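Local coordinates for acyl-CoA dehydrogenase domain protein Tcur3481 (PDB 6WY9) that binds FAD and, with its partner Tcur3483, probably acts as an acyl-CoA dehydrogenase on steroid side chains during bacterial steroid degradation, at residues A16-T21 with E77-A83; L71-L75 with L87-V92; T225-A229 with L280-V284; Q231-S236 with I273-R277; G237-T242 with Y328-Y333. One frame throughout, in Å; residues are numbered along the deposited sequence.

Contact 1 of 5, residues A16-T21 with E77-A83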
# COMPACT_ATOMS: atom_id res chain seq x y z
N ALA B 16 15.58 -28.68 15.41
CA ALA B 16 15.94 -27.27 15.55
C ALA B 16 14.94 -26.55 16.44
O ALA B 16 15.33 -25.76 17.31
CB ALA B 16 16.01 -26.60 14.18
N ARG B 17 13.66 -26.85 16.28
CA ARG B 17 12.65 -26.19 17.09
C ARG B 17 12.87 -26.45 18.57
O ARG B 17 12.74 -25.54 19.39
CB ARG B 17 11.26 -26.67 16.67
CG ARG B 17 10.14 -26.04 17.46
CD ARG B 17 8.81 -26.19 16.68
NE ARG B 17 8.75 -25.34 15.48
CZ ARG B 17 7.93 -25.53 14.44
NH1 ARG B 17 7.08 -26.55 14.40
NH2 ARG B 17 7.96 -24.69 13.42
N GLN B 18 13.20 -27.69 18.94
CA GLN B 18 13.39 -28.00 20.35
C GLN B 18 14.61 -27.28 20.90
O GLN B 18 14.59 -26.75 22.02
CB GLN B 18 13.54 -29.50 20.56
CG GLN B 18 13.70 -29.88 22.03
CD GLN B 18 12.44 -29.62 22.84
OE1 GLN B 18 12.41 -28.77 23.75
NE2 GLN B 18 11.37 -30.33 22.49
N ILE B 19 15.70 -27.28 20.13
CA ILE B 19 16.92 -26.66 20.61
C ILE B 19 16.72 -25.15 20.75
O ILE B 19 17.05 -24.54 21.78
CB ILE B 19 18.09 -27.04 19.68
CG1 ILE B 19 18.38 -28.54 19.84
CG2 ILE B 19 19.37 -26.15 19.89
CD1 ILE B 19 19.42 -28.99 18.85
N PHE B 20 16.11 -24.53 19.74
CA PHE B 20 15.87 -23.09 19.80
C PHE B 20 14.91 -22.74 20.92
O PHE B 20 15.07 -21.73 21.60
CB PHE B 20 15.33 -22.58 18.46
CG PHE B 20 16.36 -22.53 17.35
CD1 PHE B 20 17.63 -22.00 17.58
CD2 PHE B 20 16.05 -22.96 16.08
CE1 PHE B 20 18.57 -21.93 16.56
CE2 PHE B 20 17.00 -22.90 15.06
CZ PHE B 20 18.25 -22.39 15.30
N THR B 21 13.87 -23.57 21.11
CA THR B 21 12.91 -23.34 22.17
C THR B 21 13.56 -23.43 23.55
O THR B 21 13.22 -22.65 24.45
CB THR B 21 11.80 -24.37 22.06
OG1 THR B 21 11.10 -24.16 20.83
CG2 THR B 21 10.81 -24.24 23.25
N GLU B 77 13.37 -21.94 11.18
CA GLU B 77 13.19 -22.14 12.62
C GLU B 77 13.99 -21.14 13.43
O GLU B 77 13.54 -20.70 14.49
CB GLU B 77 13.61 -23.54 13.07
CG GLU B 77 12.54 -24.54 12.91
CD GLU B 77 11.21 -24.16 13.56
OE1 GLU B 77 11.10 -23.81 14.77
OE2 GLU B 77 10.25 -24.26 12.83
N GLN B 78 15.22 -20.84 13.01
CA GLN B 78 15.99 -19.86 13.76
C GLN B 78 15.26 -18.52 13.83
O GLN B 78 15.14 -17.92 14.91
CB GLN B 78 17.39 -19.68 13.17
CG GLN B 78 18.03 -18.43 13.78
CD GLN B 78 19.27 -17.96 13.10
OE1 GLN B 78 19.49 -18.18 11.89
NE2 GLN B 78 20.10 -17.25 13.85
N GLY B 79 14.74 -18.04 12.69
CA GLY B 79 14.02 -16.77 12.72
C GLY B 79 12.76 -16.81 13.57
O GLY B 79 12.40 -15.81 14.20
N ARG B 80 12.09 -17.96 13.61
CA ARG B 80 10.89 -18.08 14.45
C ARG B 80 11.17 -17.73 15.91
O ARG B 80 10.26 -17.30 16.64
CB ARG B 80 10.37 -19.50 14.37
CG ARG B 80 9.06 -19.63 13.74
CD ARG B 80 8.74 -21.10 13.59
NE ARG B 80 7.88 -21.32 12.45
CZ ARG B 80 8.27 -21.84 11.29
NH1 ARG B 80 9.54 -22.23 11.11
NH2 ARG B 80 7.38 -21.99 10.32
N HIS B 81 12.41 -17.94 16.36
CA HIS B 81 12.82 -17.75 17.75
C HIS B 81 13.82 -16.62 17.95
O HIS B 81 14.37 -16.51 19.05
CB HIS B 81 13.45 -19.04 18.26
CG HIS B 81 12.50 -20.18 18.25
ND1 HIS B 81 12.45 -21.09 17.22
CD2 HIS B 81 11.50 -20.51 19.10
CE1 HIS B 81 11.48 -21.96 17.46
NE2 HIS B 81 10.89 -21.62 18.59
N VAL B 82 14.11 -15.83 16.90
CA VAL B 82 15.12 -14.78 16.90
C VAL B 82 16.36 -15.28 17.66
O VAL B 82 16.86 -14.63 18.58
CB VAL B 82 14.54 -13.43 17.43
CG1 VAL B 82 13.48 -12.86 16.38
CG2 VAL B 82 13.84 -13.57 18.78
N ALA B 83 16.84 -16.47 17.30
CA ALA B 83 17.86 -17.12 18.13
C ALA B 83 19.24 -16.57 17.77
O ALA B 83 19.60 -16.56 16.58
CB ALA B 83 17.85 -18.63 17.94
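Arg17 on helix 5-23 reaches across to Glu77 on helix 67-80 with two donors: its NE gives a hydrogen bond to Glu77 OE1 (2.9 Å), and its NH2 makes a very short, strongly bent one to Glu77 OE2 (2.4 Å), together a salt bridge. Glu77 OE2 also takes a salt bridge from Arg80 NH1 at 2.8 Å, so one carboxylate serves two guanidinium groups and offsets their charges where Arg17 NH2 and Arg80 NE come within 3.5 Å. Arg80 has a second acidic partner in Glu76. His81 ND1 donates to Glu77 O (3.0 Å), Thr21 OG1 to Arg17 O (2.6 Å) and Gln78 NE2 to Ala83 O (2.9 Å). A Schellman motif ends helix 67-80, with Val82 at positive phi as C-prime and bonds from Ala83 N to Gln78 O (3.3 Å) and Val82 N to Gly79 O (3.2 Å). The Phe20 ring lies buried beneath, Gln78 CA sitting over its face in a CH-pi contact 3.9 Å from the centroid, and Ala83 CB reaching 3.4 Å from Phe20 CD1. Pairing with two partly exposed arginines pays for burying the Glu77 carboxylate and ties helix 5-23 to the end of helix 67-80.

Contact 2 of 5, residues L71-L75 with L87-V92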
# COMPACT_ATOMS: atom_id res chain seq x y z
N LEU B 71 19.29 -26.02 4.78
CA LEU B 71 19.70 -24.75 5.36
C LEU B 71 18.49 -23.85 5.58
O LEU B 71 18.31 -23.27 6.66
CB LEU B 71 20.73 -24.07 4.47
CG LEU B 71 21.11 -22.68 5.02
CD1 LEU B 71 21.63 -22.76 6.47
CD2 LEU B 71 22.07 -21.92 4.07
N CYS B 72 17.61 -23.77 4.58
CA CYS B 72 16.46 -22.88 4.72
C CYS B 72 15.50 -23.35 5.81
O CYS B 72 14.89 -22.53 6.51
CB CYS B 72 15.75 -22.75 3.38
SG CYS B 72 16.74 -21.70 2.20
N VAL B 73 15.35 -24.67 5.99
CA VAL B 73 14.50 -25.17 7.06
C VAL B 73 15.08 -24.76 8.40
O VAL B 73 14.36 -24.27 9.28
CB VAL B 73 14.33 -26.71 6.94
CG1 VAL B 73 13.67 -27.32 8.17
CG2 VAL B 73 13.50 -27.04 5.72
N LEU B 74 16.39 -24.92 8.56
CA LEU B 74 17.04 -24.51 9.81
C LEU B 74 16.94 -23.00 10.04
O LEU B 74 16.69 -22.56 11.16
CB LEU B 74 18.50 -24.94 9.80
CG LEU B 74 19.37 -24.49 10.97
CD1 LEU B 74 18.94 -25.17 12.31
CD2 LEU B 74 20.86 -24.77 10.67
N LEU B 75 17.17 -22.19 8.99
CA LEU B 75 17.12 -20.73 9.16
C LEU B 75 15.71 -20.25 9.48
O LEU B 75 15.53 -19.24 10.18
CB LEU B 75 17.63 -20.02 7.87
CG LEU B 75 19.13 -20.22 7.62
CD1 LEU B 75 19.61 -19.48 6.35
CD2 LEU B 75 19.97 -19.83 8.87
N LEU B 87 24.11 -18.36 11.99
CA LEU B 87 23.96 -19.50 11.09
C LEU B 87 24.07 -19.08 9.62
O LEU B 87 24.78 -19.72 8.84
CB LEU B 87 22.63 -20.21 11.36
CG LEU B 87 22.54 -21.04 12.65
CD1 LEU B 87 21.05 -21.43 12.92
CD2 LEU B 87 23.42 -22.29 12.60
N TRP B 88 23.39 -17.99 9.23
CA TRP B 88 23.48 -17.76 7.79
C TRP B 88 24.88 -17.29 7.38
O TRP B 88 25.41 -17.79 6.37
CB TRP B 88 22.35 -16.84 7.26
CG TRP B 88 22.49 -15.35 7.47
CD1 TRP B 88 21.90 -14.60 8.46
CD2 TRP B 88 23.24 -14.43 6.66
NE1 TRP B 88 22.26 -13.27 8.31
CE2 TRP B 88 23.10 -13.15 7.24
CE3 TRP B 88 24.07 -14.57 5.53
CZ2 TRP B 88 23.72 -12.00 6.70
CZ3 TRP B 88 24.69 -13.45 5.01
CH2 TRP B 88 24.51 -12.18 5.59
N PRO B 89 25.57 -16.43 8.13
CA PRO B 89 26.94 -16.08 7.69
C PRO B 89 27.86 -17.29 7.61
O PRO B 89 28.56 -17.48 6.61
CB PRO B 89 27.41 -15.05 8.73
CG PRO B 89 26.12 -14.47 9.30
CD PRO B 89 25.19 -15.68 9.35
N THR B 90 27.87 -18.15 8.64
CA THR B 90 28.77 -19.30 8.62
C THR B 90 28.37 -20.30 7.54
O THR B 90 29.25 -20.81 6.82
CB THR B 90 28.78 -19.99 9.99
OG1 THR B 90 29.47 -19.16 10.92
CG2 THR B 90 29.49 -21.34 9.93
N LEU B 91 27.07 -20.63 7.44
CA LEU B 91 26.67 -21.74 6.56
C LEU B 91 26.56 -21.33 5.09
O LEU B 91 26.81 -22.16 4.21
CB LEU B 91 25.34 -22.37 7.04
CG LEU B 91 25.50 -23.12 8.38
CD1 LEU B 91 24.20 -23.76 8.95
CD2 LEU B 91 26.66 -24.17 8.30
N VAL B 92 26.15 -20.08 4.79
CA VAL B 92 26.28 -19.58 3.42
C VAL B 92 27.75 -19.55 3.00
O VAL B 92 28.11 -19.96 1.88
CB VAL B 92 25.60 -18.20 3.26
CG1 VAL B 92 25.89 -17.58 1.89
CG2 VAL B 92 24.04 -18.29 3.48
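Van der Waals packing of aliphatic side chains makes up this contact, which buries 288 Å² over the two segments. Three leucines from 71-75 face Leu87, Trp88, Leu91 and Val92. At one end Leu71 CD1 meets Leu91 CD1 at 3.7 Å, while Leu71 CD2 lies 4.2 Å from Val92 CG2. Leu74 bridges two residues one turn apart on the partner: Leu74 CG is 4.0 Å from Leu87 CD1, and Leu74 CD2 is 3.9 Å from Leu91 CD1. At the other end Leu75 leaves its helix sideways, but its methyls reach across, Leu75 CD2 to Leu87 CB at 3.7 Å and Leu75 CD1 to Trp88 CB at 3.9 Å. Helices 67-80 and 87-100 follow one another in the N-terminal helical domain of the acyl-CoA dehydrogenase fold and form an antiparallel hairpin, their local axes 11.0 Å apart with directions at 166°. The wide spacing suits the leucines that fill the gap.

The polar groups find partners beyond the pair. Trp88 leaves its helix sideways; its CB packs on Leu75 while its indole NE1 hydrogen-bonds a bound glycerol, probably from the crystallisation liquor. Thr90 OG1 bonds to Leu119 O. Other helices close in on the hairpin: Leu75 and Val92 touch Ala226 of helix 215-248, and Leu87 rests on Phe20 of helix 5-23 and on Trp44 and Leu47 of helix 41-49.

Contact 3 of 5, residues T225-A229 with L280-V284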
# COMPACT_ATOMS: atom_id res chain seq x y z
N THR B 225 18.52 -15.92 -0.68
CA THR B 225 17.58 -16.99 -0.37
C THR B 225 17.61 -17.30 1.12
O THR B 225 16.57 -17.43 1.77
CB THR B 225 17.93 -18.22 -1.22
OG1 THR B 225 17.88 -17.86 -2.61
CG2 THR B 225 16.97 -19.38 -0.97
N ALA B 226 18.82 -17.40 1.69
CA ALA B 226 18.96 -17.69 3.11
C ALA B 226 18.35 -16.58 3.97
O ALA B 226 17.69 -16.85 4.99
CB ALA B 226 20.46 -17.90 3.42
N LEU B 227 18.61 -15.31 3.61
CA LEU B 227 18.03 -14.22 4.38
C LEU B 227 16.51 -14.29 4.30
O LEU B 227 15.82 -14.02 5.28
CB LEU B 227 18.53 -12.86 3.86
CG LEU B 227 19.98 -12.52 4.25
CD1 LEU B 227 20.60 -11.44 3.23
CD2 LEU B 227 20.03 -12.05 5.72
N ALA B 228 15.97 -14.62 3.13
CA ALA B 228 14.53 -14.77 3.03
C ALA B 228 14.03 -15.90 3.91
O ALA B 228 12.95 -15.80 4.49
CB ALA B 228 14.12 -14.97 1.58
N ALA B 229 14.82 -16.98 4.09
CA ALA B 229 14.37 -18.04 4.99
C ALA B 229 14.26 -17.54 6.43
O ALA B 229 13.28 -17.84 7.13
CB ALA B 229 15.31 -19.26 4.91
N LEU B 280 10.05 -18.32 -1.51
CA LEU B 280 11.28 -18.93 -0.94
C LEU B 280 11.54 -20.30 -1.56
O LEU B 280 12.64 -20.60 -2.04
CB LEU B 280 11.13 -19.04 0.59
CG LEU B 280 12.24 -19.90 1.25
CD1 LEU B 280 13.60 -19.27 0.95
CD2 LEU B 280 11.97 -19.99 2.78
N TRP B 281 10.53 -21.15 -1.56
CA TRP B 281 10.80 -22.51 -1.99
C TRP B 281 11.00 -22.56 -3.50
O TRP B 281 11.76 -23.40 -3.99
CB TRP B 281 9.69 -23.43 -1.46
CG TRP B 281 9.98 -23.61 0.04
CD1 TRP B 281 9.34 -23.00 1.10
CD2 TRP B 281 11.08 -24.35 0.62
NE1 TRP B 281 9.94 -23.37 2.29
CE2 TRP B 281 11.01 -24.19 2.02
CE3 TRP B 281 12.10 -25.16 0.08
CZ2 TRP B 281 11.92 -24.80 2.90
CZ3 TRP B 281 13.00 -25.77 0.96
CH2 TRP B 281 12.90 -25.58 2.35
N GLN B 282 10.43 -21.61 -4.23
CA GLN B 282 10.76 -21.53 -5.65
C GLN B 282 12.23 -21.17 -5.86
O GLN B 282 12.89 -21.68 -6.78
CB GLN B 282 9.82 -20.52 -6.33
CG GLN B 282 10.08 -20.29 -7.82
CD GLN B 282 9.86 -21.55 -8.64
OE1 GLN B 282 8.98 -22.35 -8.35
NE2 GLN B 282 10.67 -21.74 -9.66
N ALA B 283 12.76 -20.25 -5.03
CA ALA B 283 14.17 -19.90 -5.14
C ALA B 283 15.04 -21.11 -4.83
O ALA B 283 16.01 -21.38 -5.55
CB ALA B 283 14.51 -18.76 -4.17
N VAL B 284 14.67 -21.88 -3.80
CA VAL B 284 15.45 -23.08 -3.46
C VAL B 284 15.39 -24.07 -4.60
O VAL B 284 16.42 -24.57 -5.08
CB VAL B 284 14.94 -23.70 -2.14
CG1 VAL B 284 15.65 -25.06 -1.86
CG2 VAL B 284 15.07 -22.70 -0.97
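This is a buried, small-residue helix-helix contact between the long helices 215-248 and 260-288 of the C-terminal helical domain. The segments run antiparallel, their axes 9.9 Å apart at closest and crossing at -150°. Leu280 is the main projection: its CD1 lies 3.6 Å from Thr225 O and 4.4 Å from Ala228 CB, and its CD2 lies 4.0 Å from Ala229 CB, so the leucine spans one turn of the facing helix over residues with short side chains. Thr225 works in the other direction, placing CG2 3.8 Å from Val284 CG2 and OG1 3.8 Å from Ala283 CB; the hydroxyl is satisfied within its own helix by Asp221 O. Short side chains let the backbones approach, Thr225 CA to Ala283 CA 6.5 Å and Ala228 CA to Leu280 CA 6.6 Å. Helix 295-319 packs along the pair, its Ala297 and Ala304 touching Thr225 and Ala228 and its Ala300 touching Ala283, while helix 67-80 of the N-terminal domain brings Leu75 against Ala226 and Ala229 and Cys72 against Val284.

Contact 4 of 5, residues Q231-S236 with I273-R277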
# COMPACT_ATOMS: atom_id res chain seq x y z
N GLN B 231 13.79 -14.47 7.40
CA GLN B 231 12.70 -13.51 7.47
C GLN B 231 11.37 -14.23 7.52
O GLN B 231 10.44 -13.79 8.20
CB GLN B 231 12.74 -12.57 6.25
CG GLN B 231 11.77 -11.37 6.37
CD GLN B 231 12.34 -10.28 7.26
OE1 GLN B 231 12.89 -10.57 8.33
NE2 GLN B 231 12.22 -9.02 6.81
N LEU B 232 11.23 -15.29 6.73
CA LEU B 232 9.99 -16.05 6.82
C LEU B 232 9.75 -16.50 8.26
O LEU B 232 8.62 -16.41 8.76
CB LEU B 232 10.06 -17.26 5.89
CG LEU B 232 8.86 -18.24 5.95
CD1 LEU B 232 7.48 -17.54 5.53
CD2 LEU B 232 9.21 -19.43 5.04
N GLY B 233 10.80 -16.99 8.94
CA GLY B 233 10.62 -17.45 10.31
C GLY B 233 10.33 -16.29 11.27
O GLY B 233 9.44 -16.38 12.13
N VAL B 234 11.03 -15.17 11.09
CA VAL B 234 10.73 -13.98 11.90
C VAL B 234 9.26 -13.60 11.75
O VAL B 234 8.56 -13.33 12.73
CB VAL B 234 11.64 -12.81 11.52
CG1 VAL B 234 11.18 -11.53 12.26
CG2 VAL B 234 13.14 -13.16 11.88
N ALA B 235 8.78 -13.49 10.51
CA ALA B 235 7.41 -13.01 10.33
C ALA B 235 6.40 -14.00 10.90
O ALA B 235 5.40 -13.60 11.50
CB ALA B 235 7.11 -12.75 8.85
N SER B 236 6.65 -15.30 10.69
CA SER B 236 5.77 -16.34 11.20
C SER B 236 5.70 -16.29 12.72
O SER B 236 4.62 -16.36 13.31
CB SER B 236 6.27 -17.72 10.74
OG SER B 236 6.21 -17.82 9.32
N ILE B 273 2.86 -13.87 4.43
CA ILE B 273 3.68 -15.00 4.84
C ILE B 273 3.50 -16.15 3.86
O ILE B 273 4.48 -16.82 3.49
CB ILE B 273 3.34 -15.41 6.29
CG1 ILE B 273 3.83 -14.35 7.30
CG2 ILE B 273 3.87 -16.88 6.62
CD1 ILE B 273 3.41 -14.63 8.77
N GLU B 274 2.27 -16.42 3.43
CA GLU B 274 2.10 -17.49 2.42
C GLU B 274 2.83 -17.16 1.13
O GLU B 274 3.47 -18.03 0.52
CB GLU B 274 0.61 -17.73 2.16
CG GLU B 274 0.03 -18.41 3.40
CD GLU B 274 -1.19 -19.30 3.19
OE1 GLU B 274 -2.02 -19.04 2.27
OE2 GLU B 274 -1.35 -20.23 3.99
N ALA B 275 2.78 -15.90 0.71
CA ALA B 275 3.49 -15.48 -0.50
C ALA B 275 5.01 -15.61 -0.33
O ALA B 275 5.70 -16.10 -1.23
CB ALA B 275 3.10 -14.05 -0.83
N MET B 276 5.53 -15.11 0.80
CA MET B 276 6.94 -15.25 1.13
C MET B 276 7.39 -16.69 1.02
O MET B 276 8.43 -16.98 0.43
CB MET B 276 7.15 -14.74 2.55
CG MET B 276 7.07 -13.20 2.59
SD MET B 276 6.74 -12.61 4.29
CE MET B 276 8.42 -12.94 4.89
N ARG B 277 6.58 -17.59 1.59
CA ARG B 277 6.93 -19.00 1.68
C ARG B 277 6.96 -19.67 0.30
O ARG B 277 7.89 -20.42 -0.01
CB ARG B 277 5.95 -19.72 2.64
CG ARG B 277 6.22 -21.24 2.70
CD ARG B 277 5.75 -21.96 4.01
NE ARG B 277 4.62 -21.34 4.67
CZ ARG B 277 4.64 -20.81 5.90
NH1 ARG B 277 3.54 -20.30 6.40
NH2 ARG B 277 5.76 -20.79 6.64
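Met276, on helix 260-288, extends with chi1 m and chi2 t, then bends at chi3 p, which lays its terminal methyl along helix 215-248: Met276 CE is 4.0 Å from Gln231 CG, 4.0 Å from Leu232 CA and 4.2 Å from Ala235 CB. Leu232, in the t,p rotamer, starts sideways but carries CD1 over the partner, 3.8 Å from Ile273 CG2 and 4.1 Å from Met276 CB. Arg277 runs out t,t and turns at an off-well chi3 of 29°, bringing its guanidinium face against Leu232 CD1, 3.8 Å from Arg277 NH2. Ile273 adopts m,t, and its extended CD1 comes to 3.5 Å from Ala235 O, with Ile273 CG1 4.0 Å from Ala235 CB. Ser236 at chi1 m turns back, OG donating to Leu232 O (2.8 Å) and lying 3.7 Å from Ile273 CG2. The Gln231 amide bonds to Ala304 O and Gly337 O. Axes 10.0 Å apart, crossing at -162°, give the nearly antiparallel packing characteristic of the helical bundle in the C-terminal domain of acyl-CoA dehydrogenases.

Contact 5 of 5, residues G237-T242 with Y328-Y333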
# COMPACT_ATOMS: atom_id res chain seq x y z
N GLY B 237 6.86 -16.18 13.37
CA GLY B 237 6.87 -16.14 14.83
C GLY B 237 6.19 -14.88 15.34
O GLY B 237 5.42 -14.93 16.31
N ALA B 238 6.45 -13.74 14.69
CA ALA B 238 5.80 -12.49 15.09
C ALA B 238 4.28 -12.62 15.00
O ALA B 238 3.55 -12.22 15.91
CB ALA B 238 6.30 -11.34 14.19
N LEU B 239 3.80 -13.13 13.86
CA LEU B 239 2.36 -13.32 13.71
C LEU B 239 1.79 -14.25 14.79
O LEU B 239 0.74 -13.97 15.38
CB LEU B 239 2.04 -13.87 12.32
CG LEU B 239 0.54 -14.04 12.05
CD1 LEU B 239 -0.31 -12.73 12.34
CD2 LEU B 239 0.32 -14.50 10.59
N HIS B 240 2.48 -15.36 15.07
CA HIS B 240 1.99 -16.30 16.07
C HIS B 240 1.86 -15.62 17.43
O HIS B 240 0.82 -15.73 18.09
CB HIS B 240 2.90 -17.53 16.15
CG HIS B 240 2.42 -18.55 17.14
ND1 HIS B 240 1.35 -19.40 16.89
CD2 HIS B 240 2.82 -18.84 18.40
CE1 HIS B 240 1.13 -20.17 17.95
NE2 HIS B 240 2.01 -19.84 18.88
N ILE B 241 2.89 -14.88 17.85
CA ILE B 241 2.85 -14.23 19.17
C ILE B 241 1.71 -13.22 19.23
O ILE B 241 1.00 -13.10 20.24
CB ILE B 241 4.21 -13.54 19.45
CG1 ILE B 241 5.30 -14.56 19.77
CG2 ILE B 241 4.06 -12.47 20.62
CD1 ILE B 241 6.70 -13.93 19.51
N THR B 242 1.55 -12.46 18.15
CA THR B 242 0.55 -11.40 18.08
C THR B 242 -0.87 -11.97 18.11
O THR B 242 -1.75 -11.45 18.82
CB THR B 242 0.81 -10.58 16.81
OG1 THR B 242 2.13 -10.04 16.90
CG2 THR B 242 -0.20 -9.40 16.75
N TYR B 328 9.21 -7.61 26.81
CA TYR B 328 8.19 -8.37 26.12
C TYR B 328 8.77 -8.79 24.76
O TYR B 328 9.66 -8.11 24.26
CB TYR B 328 6.91 -7.52 25.96
CG TYR B 328 5.76 -8.23 25.24
CD1 TYR B 328 4.88 -9.08 25.95
CD2 TYR B 328 5.60 -8.09 23.85
CE1 TYR B 328 3.84 -9.76 25.29
CE2 TYR B 328 4.59 -8.75 23.16
CZ TYR B 328 3.70 -9.59 23.89
OH TYR B 328 2.69 -10.25 23.23
N PRO B 329 8.36 -9.94 24.18
CA PRO B 329 9.20 -10.51 23.11
C PRO B 329 9.12 -9.83 21.76
O PRO B 329 10.07 -9.93 20.98
CB PRO B 329 8.70 -11.97 23.01
CG PRO B 329 7.38 -11.99 23.74
CD PRO B 329 7.51 -10.95 24.82
N ILE B 330 7.98 -9.20 21.44
CA ILE B 330 7.71 -8.95 20.02
C ILE B 330 8.73 -7.95 19.44
O ILE B 330 9.05 -8.03 18.25
CB ILE B 330 6.26 -8.45 19.80
CG1 ILE B 330 5.89 -8.50 18.30
CG2 ILE B 330 6.08 -7.01 20.38
CD1 ILE B 330 5.73 -9.97 17.73
N HIS B 331 9.26 -7.02 20.25
CA HIS B 331 10.15 -6.00 19.70
C HIS B 331 11.39 -6.60 19.01
O HIS B 331 11.97 -5.97 18.13
CB HIS B 331 10.64 -5.04 20.78
CG HIS B 331 11.65 -5.65 21.70
ND1 HIS B 331 11.30 -6.62 22.64
CD2 HIS B 331 12.99 -5.49 21.80
CE1 HIS B 331 12.38 -6.99 23.31
NE2 HIS B 331 13.42 -6.32 22.82
N ARG B 332 11.82 -7.80 19.42
CA ARG B 332 12.97 -8.42 18.75
C ARG B 332 12.63 -8.82 17.32
O ARG B 332 13.49 -8.75 16.44
CB ARG B 332 13.48 -9.64 19.54
CG ARG B 332 14.08 -9.26 20.90
CD ARG B 332 15.06 -10.34 21.42
NE ARG B 332 15.45 -10.04 22.80
CZ ARG B 332 14.68 -10.23 23.88
NH1 ARG B 332 15.14 -9.89 25.09
NH2 ARG B 332 13.48 -10.78 23.75
N TYR B 333 11.41 -9.27 17.08
CA TYR B 333 10.99 -9.60 15.72
C TYR B 333 10.99 -8.35 14.85
O TYR B 333 11.46 -8.38 13.70
CB TYR B 333 9.59 -10.24 15.77
CG TYR B 333 9.67 -11.58 16.47
CD1 TYR B 333 9.74 -11.65 17.87
CD2 TYR B 333 9.77 -12.76 15.74
CE1 TYR B 333 9.90 -12.89 18.51
CE2 TYR B 333 9.91 -14.01 16.37
CZ TYR B 333 9.98 -14.05 17.76
OH TYR B 333 10.12 -15.28 18.37
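Ile241 is the chief bump, pointing from helix 215-248 into a hollow lined by Tyr328, Pro329, Ile330 and Tyr333. Ile241 CD1 reaches 3.5 Å from Tyr333 CE1 and 4.5 Å from Pro329 CB; its CG2 lies 3.7 Å from Tyr328 OH and 4.2 Å from Ile330 CD1. In return Ile330 pushes CD1 into the dip between Ala238 and Thr242, 3.8 Å from Ala238 CB and 3.7 Å from Thr242 OG1. That hydroxyl donates to Ala238 O (2.8 Å). Segment 328-333 leads into helix 330-340, which packs on helix 215-248 in the C-terminal helical domain, close to the flavin: the side chain of Thr242 is about 8 Å from the bound reduced FAD. Gly237 makes room for the Tyr333 ring, since a CB there would fall 2.9 Å from Tyr333 CE2, and Ala238 CB packs 3.8 Å from Tyr333 CB. The tyrosine hydroxyls bond beyond the contact, Tyr328 OH to His319 NE2 of the flavin pocket, and Tyr333 OH to Arg80 O at the end of helix 67-80.

In the fold
From the N terminus, contact 1 closes the loop from 16-21 to 77-83, bringing helix 5-23 onto the end of helix 67-80, and contact 2 closes the short turn from 71-75 to 87-92; the two cross, because 71-75 precedes 77-83 and 87-92 follows it. After the intervening strands, helix 215-248 serves contacts 3, 4 and 5 in turn. Contact 3 closes the loop from 225-229 to 280-284; contact 4, between 231-236 and 273-277, lies within it, two levels of the same antiparallel helix pair. Contact 5 closes a longer loop, from 237-242 to 328-333, and crosses both. The N-terminal and C-terminal helical domains meet where contact 2 touches contact 3 and contact 1 touches contacts 4 and 5.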